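Local coordinates for protein putative fimbrium tip subunit Fim1C (Bacteroides ovatus, PDB 4EPS) that probably forms part of the tip of a fimbrium, the kind of cell-surface filament that mediates adhesion and biofilm formation, at residues 17-22 against 155-160; 89-94 against 108-113. One frame throughout, in Å; residues are numbered along the deposited sequence. Where two conformers were deposited one is given.

Contact 1: residues 17-22 against 155-160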
# COMPACT_ATOMS: atom_id res chain seq x y z
N VAL A 17 -3.75 44.35 -24.80
CA VAL A 17 -2.39 43.84 -24.76
C VAL A 17 -2.41 42.33 -24.52
O VAL A 17 -3.03 41.86 -23.55
CB VAL A 17 -1.56 44.59 -23.66
CG1 VAL A 17 -0.13 44.10 -23.66
CG2 VAL A 17 -1.60 46.11 -23.87
N THR A 18 -1.77 41.57 -25.41
CA THR A 18 -1.71 40.11 -25.29
C THR A 18 -0.27 39.65 -25.34
O THR A 18 0.46 40.03 -26.25
CB THR A 18 -2.52 39.42 -26.43
OG1 THR A 18 -3.83 39.94 -26.42
CG2 THR A 18 -2.59 37.90 -26.25
N ASP A 19 0.12 38.80 -24.41
CA ASP A 19 1.46 38.20 -24.41
C ASP A 19 1.44 36.95 -25.28
O ASP A 19 0.61 36.08 -25.06
CB ASP A 19 1.89 37.85 -22.98
CG ASP A 19 3.24 37.16 -22.89
OD1 ASP A 19 3.99 37.17 -23.90
OD2 ASP A 19 3.56 36.65 -21.82
N THR A 20 2.37 36.84 -26.23
CA THR A 20 2.45 35.65 -27.09
C THR A 20 3.07 34.48 -26.28
O THR A 20 2.98 33.34 -26.70
CB THR A 20 3.21 35.93 -28.38
OG1 THR A 20 4.55 36.29 -28.07
CG2 THR A 20 2.56 37.02 -29.25
N GLY A 21 3.71 34.81 -25.15
CA GLY A 21 4.30 33.85 -24.21
C GLY A 21 5.71 33.39 -24.51
O GLY A 21 6.21 33.56 -25.62
N ILE A 22 6.38 32.86 -23.49
CA ILE A 22 7.72 32.26 -23.60
C ILE A 22 7.48 30.78 -23.87
O ILE A 22 6.90 30.09 -23.02
CB ILE A 22 8.59 32.50 -22.35
CG1 ILE A 22 8.67 34.01 -22.00
CG2 ILE A 22 10.00 31.90 -22.52
CD1 ILE A 22 9.36 34.35 -20.70
N LEU A 155 2.62 41.10 -27.70
CA LEU A 155 3.96 41.34 -27.12
C LEU A 155 4.77 40.07 -27.09
O LEU A 155 4.22 39.01 -26.78
CB LEU A 155 3.89 41.88 -25.68
CG LEU A 155 3.10 43.18 -25.41
CD1 LEU A 155 3.28 43.59 -23.96
CD2 LEU A 155 3.56 44.33 -26.35
N THR A 156 6.08 40.17 -27.40
CA THR A 156 6.98 39.02 -27.34
C THR A 156 8.08 39.35 -26.31
O THR A 156 8.51 40.50 -26.23
CB THR A 156 7.49 38.69 -28.76
OG1 THR A 156 6.37 38.57 -29.64
CG2 THR A 156 8.29 37.41 -28.82
N HIS A 157 8.51 38.35 -25.54
CA HIS A 157 9.56 38.50 -24.52
C HIS A 157 10.91 38.59 -25.22
O HIS A 157 11.21 37.77 -26.12
CB HIS A 157 9.52 37.32 -23.54
CG HIS A 157 8.27 37.27 -22.71
ND1 HIS A 157 8.27 37.70 -21.39
CD2 HIS A 157 7.02 36.87 -23.03
CE1 HIS A 157 7.04 37.49 -20.94
NE2 HIS A 157 6.25 37.00 -21.90
N ARG A 158 11.73 39.58 -24.83
CA ARG A 158 13.03 39.80 -25.46
C ARG A 158 14.15 39.01 -24.77
O ARG A 158 15.20 38.80 -25.37
CB ARG A 158 13.35 41.30 -25.49
CG ARG A 158 12.35 42.10 -26.34
CD ARG A 158 12.23 41.60 -27.77
NE ARG A 158 13.41 41.94 -28.55
CZ ARG A 158 13.48 42.96 -29.41
NH1 ARG A 158 12.42 43.72 -29.62
NH2 ARG A 158 14.61 43.21 -30.06
N MSE A 159 13.95 38.59 -23.52
CA MSE A 159 14.97 37.83 -22.81
C MSE A 159 14.75 36.34 -23.03
O MSE A 159 13.75 35.94 -23.65
CB MSE A 159 14.92 38.16 -21.28
CG MSE A 159 15.22 39.64 -20.96
SE MSE A 159 17.01 40.18 -21.60
CE MSE A 159 16.48 41.35 -23.12
N SER A 160 15.66 35.51 -22.51
CA SER A 160 15.51 34.06 -22.54
C SER A 160 15.18 33.63 -21.13
O SER A 160 15.30 34.43 -20.21
CB SER A 160 16.78 33.40 -23.08
OG SER A 160 16.49 32.04 -23.38
O HOH W 1 7.79 35.64 -26.32

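Contact 2: residues 89-94 against 108-113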
# COMPACT_ATOMS: atom_id res chain seq x y z
N TYR A 89 3.38 51.06 -31.73
CA TYR A 89 4.30 50.13 -31.04
C TYR A 89 4.08 50.19 -29.57
O TYR A 89 3.86 51.28 -29.03
CB TYR A 89 5.77 50.52 -31.31
CG TYR A 89 6.19 50.48 -32.75
CD1 TYR A 89 6.02 51.60 -33.58
CD2 TYR A 89 6.78 49.35 -33.30
CE1 TYR A 89 6.41 51.57 -34.92
CE2 TYR A 89 7.18 49.32 -34.64
CZ TYR A 89 7.00 50.43 -35.43
OH TYR A 89 7.42 50.42 -36.73
N ALA A 90 4.18 49.05 -28.88
CA ALA A 90 4.06 49.08 -27.42
C ALA A 90 5.15 48.22 -26.79
O ALA A 90 5.63 47.26 -27.40
CB ALA A 90 2.69 48.60 -26.97
N TYR A 91 5.53 48.56 -25.56
CA TYR A 91 6.51 47.76 -24.81
C TYR A 91 6.14 47.75 -23.35
O TYR A 91 5.48 48.66 -22.84
CB TYR A 91 7.96 48.28 -25.01
CG TYR A 91 8.24 49.55 -24.23
CD1 TYR A 91 7.72 50.77 -24.65
CD2 TYR A 91 8.90 49.51 -23.00
CE1 TYR A 91 7.92 51.93 -23.91
CE2 TYR A 91 9.06 50.65 -22.22
CZ TYR A 91 8.58 51.87 -22.69
OH TYR A 91 8.71 53.01 -21.93
N TYR A 92 6.65 46.74 -22.67
CA TYR A 92 6.52 46.52 -21.25
C TYR A 92 7.91 46.15 -20.68
O TYR A 92 8.56 45.32 -21.31
CB TYR A 92 5.53 45.37 -20.99
CG TYR A 92 5.48 44.96 -19.54
CD1 TYR A 92 6.38 44.03 -19.02
CD2 TYR A 92 4.60 45.58 -18.65
CE1 TYR A 92 6.41 43.73 -17.66
CE2 TYR A 92 4.59 45.26 -17.29
CZ TYR A 92 5.50 44.33 -16.81
OH TYR A 92 5.49 44.02 -15.48
N PRO A 93 8.29 46.56 -19.45
CA PRO A 93 7.61 47.53 -18.57
C PRO A 93 8.00 48.95 -18.94
O PRO A 93 9.15 49.20 -19.31
CB PRO A 93 8.13 47.14 -17.17
CG PRO A 93 9.55 46.61 -17.43
CD PRO A 93 9.56 46.08 -18.86
N TYR A 94 7.03 49.87 -18.82
CA TYR A 94 7.22 51.29 -19.12
C TYR A 94 8.46 51.84 -18.42
O TYR A 94 8.67 51.56 -17.23
CB TYR A 94 5.97 52.07 -18.64
CG TYR A 94 6.14 53.58 -18.68
CD1 TYR A 94 6.06 54.28 -19.87
CD2 TYR A 94 6.35 54.30 -17.50
CE1 TYR A 94 6.24 55.66 -19.91
CE2 TYR A 94 6.50 55.69 -17.53
CZ TYR A 94 6.45 56.36 -18.73
OH TYR A 94 6.61 57.73 -18.76
N ASP A 108 13.73 46.75 -36.63
CA ASP A 108 13.33 46.45 -35.25
C ASP A 108 13.29 47.75 -34.45
O ASP A 108 14.33 48.23 -33.99
CB ASP A 108 14.27 45.40 -34.63
CG ASP A 108 14.02 45.05 -33.16
OD1 ASP A 108 12.95 45.45 -32.62
OD2 ASP A 108 14.89 44.41 -32.55
N PHE A 109 12.08 48.31 -34.26
CA PHE A 109 11.91 49.59 -33.56
C PHE A 109 12.50 49.61 -32.14
O PHE A 109 12.95 50.66 -31.69
CB PHE A 109 10.43 49.97 -33.49
CG PHE A 109 10.10 51.33 -32.91
CD1 PHE A 109 10.28 52.49 -33.65
CD2 PHE A 109 9.53 51.44 -31.64
CE1 PHE A 109 9.94 53.74 -33.12
CE2 PHE A 109 9.16 52.68 -31.12
CZ PHE A 109 9.37 53.83 -31.87
N PHE A 110 12.45 48.48 -31.40
CA PHE A 110 12.97 48.47 -30.03
C PHE A 110 14.36 47.79 -29.90
O PHE A 110 14.77 47.44 -28.79
CB PHE A 110 11.96 47.79 -29.09
CG PHE A 110 10.66 48.55 -28.91
CD1 PHE A 110 10.62 49.72 -28.16
CD2 PHE A 110 9.47 48.05 -29.43
CE1 PHE A 110 9.40 50.40 -27.94
CE2 PHE A 110 8.26 48.72 -29.23
CZ PHE A 110 8.23 49.88 -28.47
N ALA A 111 15.10 47.63 -31.02
CA ALA A 111 16.44 47.03 -31.00
C ALA A 111 17.37 47.69 -29.94
O ALA A 111 17.97 46.93 -29.16
CB ALA A 111 17.09 47.09 -32.39
N PRO A 112 17.48 49.05 -29.80
CA PRO A 112 18.38 49.62 -28.77
C PRO A 112 17.91 49.37 -27.33
O PRO A 112 18.73 49.21 -26.44
CB PRO A 112 18.39 51.12 -29.08
CG PRO A 112 17.90 51.22 -30.52
CD PRO A 112 16.88 50.14 -30.62
N LEU A 113 16.59 49.36 -27.10
CA LEU A 113 16.04 49.07 -25.77
C LEU A 113 16.48 47.66 -25.34
O LEU A 113 17.00 47.49 -24.24
CB LEU A 113 14.51 49.20 -25.79
CG LEU A 113 13.74 48.86 -24.51
CD1 LEU A 113 14.12 49.82 -23.35
CD2 LEU A 113 12.23 48.87 -24.79

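Contact 1: residues 17-22 against 155-160
The imidazole of His157 has Ile22 over one face and, at its edge, the carboxylate of Asp19 and a water near the ring plane. Ile22 CG1 sits 3.5 Å from the ring centroid, offset toward the rim, in a CH-pi contact, while Ile22 CD1 reaches the ND1 side. His157 NE2 donates to Asp19 OD2 at 2.7 Å, an almost straight bond. Asp19 OD2 lies close to the ring plane and is approached on its syn side but tilted 29° out of the carboxylate plane, the carboxylate and ring planes being turned 52° apart. This His-carboxylate pair lies where two parallel strands of the fimbrillin-like fold, 14-19 and 148-174, separate. Their pairing ends with Leu155 N donating to Thr18 O at 2.8 Å and Thr20 N to Leu155 O at 2.9 Å, enclosing the parallel bridge between Asp19 and Leu155. Beyond it 17-22 turns off as an Asx turn: Gly21 N donates to Asp19 OD1 from above the carboxylate plane. A chi1 of 177° puts Asp19 CG anti to the backbone N, beside the carbonyl carbon; OD1 serves the turn and OD2 the histidine. Thr38 N also donates to Asp19 OD2, and Asp133 OD1 pairs with His157 ND1, so both ring nitrogens are engaged and the ring's rotation is fixed; the two carboxylates would probably favour a positively charged imidazole. Before the bridge, Val17 CG1 packs against Leu155 CD1 in the conformer given, beside Phe40. Where the backbones have parted, the water bridges them, donating to Gly21 O at 2.7 Å and accepting from His157 N at 2.9 Å.

Contact 2: residues 89-94 against 108-113
Tyr89 and Phe109 form a face-to-face aromatic stack, their centroids 4.2 Å apart and their planes inclined by only 16°. Phe109 CG, held anti to its own backbone N (chi1 -175°), lies over the centre of the tyrosine ring, and Phe109 CB adds a CH-pi contact to the same face, coming within 3.5 Å of Tyr89 CE2. An edge-to-face contact with Phe49 and packing on Val51 and Ile56 tie the phenylalanine to the neighbouring strands 45-52 and 55-67.

The second group of contacts surrounds Phe110, whose ring is sandwiched between Phe109 CD2 over one face and Tyr91 CB over the opposite one. Tyr91 CB is 4.1 Å from the Phe110 centroid, in a CH-pi contact; the two rings themselves meet obliquely, with planes at 52°. Phe110 CE2 reaches Tyr89 CB and the carbonyl oxygen of Ala90. These aromatic residues seat the turn and short helix 111-115 against strand 87-92 of the fimbrillin-like domain. On the helix, the methyl Leu113 CD2 packs against the tyrosine ring at Tyr91 CD2, 3.8 Å away.

No hydrogen bond crosses between the segments. The hydroxyl of Tyr91 is hydrogen-bonded to Asn62 OD1 and Gln95 N, and other polar bonds shape 108-113 itself. Ala111 N donates to Asp108 O in a type I turn, and in an Asx turn Phe110 N donates a long, bent hydrogen bond of 3.3 Å to Asp108 OD1 from above the carboxylate plane.

Overall arrangement
The two contacts lie side by side, their centres about 12 Å apart, with contact 2 nested in the chain between the segments of contact 1. Contact 1 is partly buried: it joins two strands through backbone bonds and a buried histidine-carboxylate hydrogen bond, with threonines exposed at its margin. Contact 2 is buried, and sets a turn and helix against a strand through packing of aromatic rings and a leucine methyl. Strand 135-145 lies between strands 87-92 and 148-174, pairing with both. In the conformers given, a salt bridge links the contacts directly, Arg158 NH2 to Asp108 OD2 at 2.8 Å, and Leu155 CD2 packs on Ala90 O and Leu155 CD1 on Tyr92 CB.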